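Local coordinates for putative acetoin utilization protein, acetoin dehydrogenase (Thermus thermophilus, PDB 5AWE) that is of unknown function but pairs two CBS domains with an ACT domain, an architecture that suggests ligand-responsive regulation, at the interface of chains A and B. Sequence-based numbering; all coordinates share one arbitrary frame. Chains: chain A/B, Putative acetoin utilization protein, acetoin dehydrogenase.

The interface of chains A and B. Residues chain A 65-66; chain B 65-66.
A:Trp66 and B:Trp66 meet on the two-fold axis through the six-membered halves of their indoles, with planes at 69° and ring centroids 4.5 Å apart. This is an edge-to-face tilt, but the symmetry makes the two rings equivalent: neither supplies the edge while the other supplies the face, and they meet alike, rim against rim. The CZ2–CH2–CZ3 rims are the parts that face each other, A:Trp66 CZ2 lying 3.4 Å from B:Trp66 CZ3 in the model. The CH2 corners, however, are modelled too close to be real, so the fine geometry of the pair, including that separation, the tilt and the centroid distance, is doubtful. What remains is that the two six-membered rings meet on the axis.

One face of each indole is turned toward the valines, but not in tight contact: A:Trp66 CZ2 is 5.2 Å from B:Val65 CG1. Each tryptophan holds its indole beside its own backbone N, with CG anti to the carbonyl carbon (chi1 -70°), and the side chain thereby reaches its twin at about a right angle.

Below the rings, A:Val65 and B:Val65 come tip to tip through their CG1 methyls, 3.3 Å apart. With CG1 placed anti to the backbone N (chi1 -178°), this branch points at the axis. The patch thus consists of two apolar pairs, tryptophan with tryptophan and valine with valine, together hiding 120 Å² of protein surface.

All four residues belong to the first turn of helix 65-74, so the patch joins the starts of two equivalent helices, at the end of the chain pair remote from the ACT domains. It probably helps to hold the two CBS-domain halves of the chain pair together, although the structure alone does not show that this pairing persists in solution.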
ATOM      1  N   VAL A  65       1.405  -5.749  -4.494  1.00 45.04           N
ATOM      2  CA  VAL A  65       1.221  -4.930  -3.307  1.00 44.20           C
ATOM      3  C   VAL A  65       1.926  -5.497  -2.071  1.00 44.66           C
ATOM      4  O   VAL A  65       2.397  -4.731  -1.231  1.00 43.86           O
ATOM      5  CB  VAL A  65      -0.276  -4.747  -2.983  1.00 43.39           C
ATOM      6  CG1 VAL A  65      -0.443  -3.837  -1.774  1.00 42.87           C
ATOM      7  CG2 VAL A  65      -0.992  -4.158  -4.178  1.00 43.18           C
ATOM      8  N   TRP A  66       2.006  -6.824  -1.953  1.00 45.43           N
ATOM      9  CA  TRP A  66       2.687  -7.431  -0.801  1.00 46.77           C
ATOM     10  C   TRP A  66       4.164  -7.663  -0.954  1.00 46.33           C
ATOM     11  O   TRP A  66       4.888  -7.632   0.030  1.00 47.09           O
ATOM     12  CB  TRP A  66       2.064  -8.759  -0.410  1.00 49.97           C
ATOM     13  CG  TRP A  66       0.753  -8.573   0.163  1.00 52.49           C
ATOM     14  CD1 TRP A  66       0.451  -8.151   1.427  1.00 52.98           C
ATOM     15  CD2 TRP A  66      -0.471  -8.682  -0.534  1.00 52.08           C
ATOM     16  NE1 TRP A  66      -0.903  -7.976   1.551  1.00 50.80           N
ATOM     17  CE2 TRP A  66      -1.493  -8.296   0.357  1.00 49.38           C
ATOM     18  CE3 TRP A  66      -0.806  -9.065  -1.839  1.00 53.72           C
ATOM     19  CZ2 TRP A  66      -2.821  -8.280  -0.009  1.00 51.67           C
ATOM     20  CZ3 TRP A  66      -2.119  -9.050  -2.206  1.00 55.24           C
ATOM     21  CH2 TRP A  66      -3.120  -8.658  -1.295  1.00 55.30           C
TER
ATOM     22  N   VAL B  65      -5.962  -3.637   2.538  1.00 45.04           N
ATOM     23  CA  VAL B  65      -5.037  -2.928   1.669  1.00 44.20           C
ATOM     24  C   VAL B  65      -5.717  -2.310   0.444  1.00 44.66           C
ATOM     25  O   VAL B  65      -5.300  -1.247  -0.015  1.00 43.86           O
ATOM     26  CB  VAL B  65      -3.901  -3.856   1.191  1.00 43.39           C
ATOM     27  CG1 VAL B  65      -2.914  -3.076   0.333  1.00 42.87           C
ATOM     28  CG2 VAL B  65      -3.191  -4.457   2.383  1.00 43.18           C
ATOM     29  N   TRP B  66      -6.756  -2.959  -0.085  1.00 45.43           N
ATOM     30  CA  TRP B  66      -7.465  -2.408  -1.249  1.00 46.77           C
ATOM     31  C   TRP B  66      -8.597  -1.468  -0.949  1.00 46.33           C
ATOM     32  O   TRP B  66      -8.875  -0.580  -1.741  1.00 47.09           O
ATOM     33  CB  TRP B  66      -8.017  -3.503  -2.144  1.00 49.97           C
ATOM     34  CG  TRP B  66      -6.958  -4.206  -2.826  1.00 52.49           C
ATOM     35  CD1 TRP B  66      -6.247  -3.786  -3.914  1.00 52.98           C
ATOM     36  CD2 TRP B  66      -6.378  -5.424  -2.405  1.00 52.08           C
ATOM     37  NE1 TRP B  66      -5.239  -4.675  -4.187  1.00 50.80           N
ATOM     38  CE2 TRP B  66      -5.298  -5.692  -3.271  1.00 49.38           C
ATOM     39  CE3 TRP B  66      -6.663  -6.319  -1.367  1.00 53.72           C
ATOM     40  CZ2 TRP B  66      -4.506  -6.811  -3.135  1.00 51.67           C
ATOM     41  CZ3 TRP B  66      -5.881  -7.428  -1.227  1.00 55.24           C
ATOM     42  CH2 TRP B  66      -4.808  -7.669  -2.107  1.00 55.30           C
TER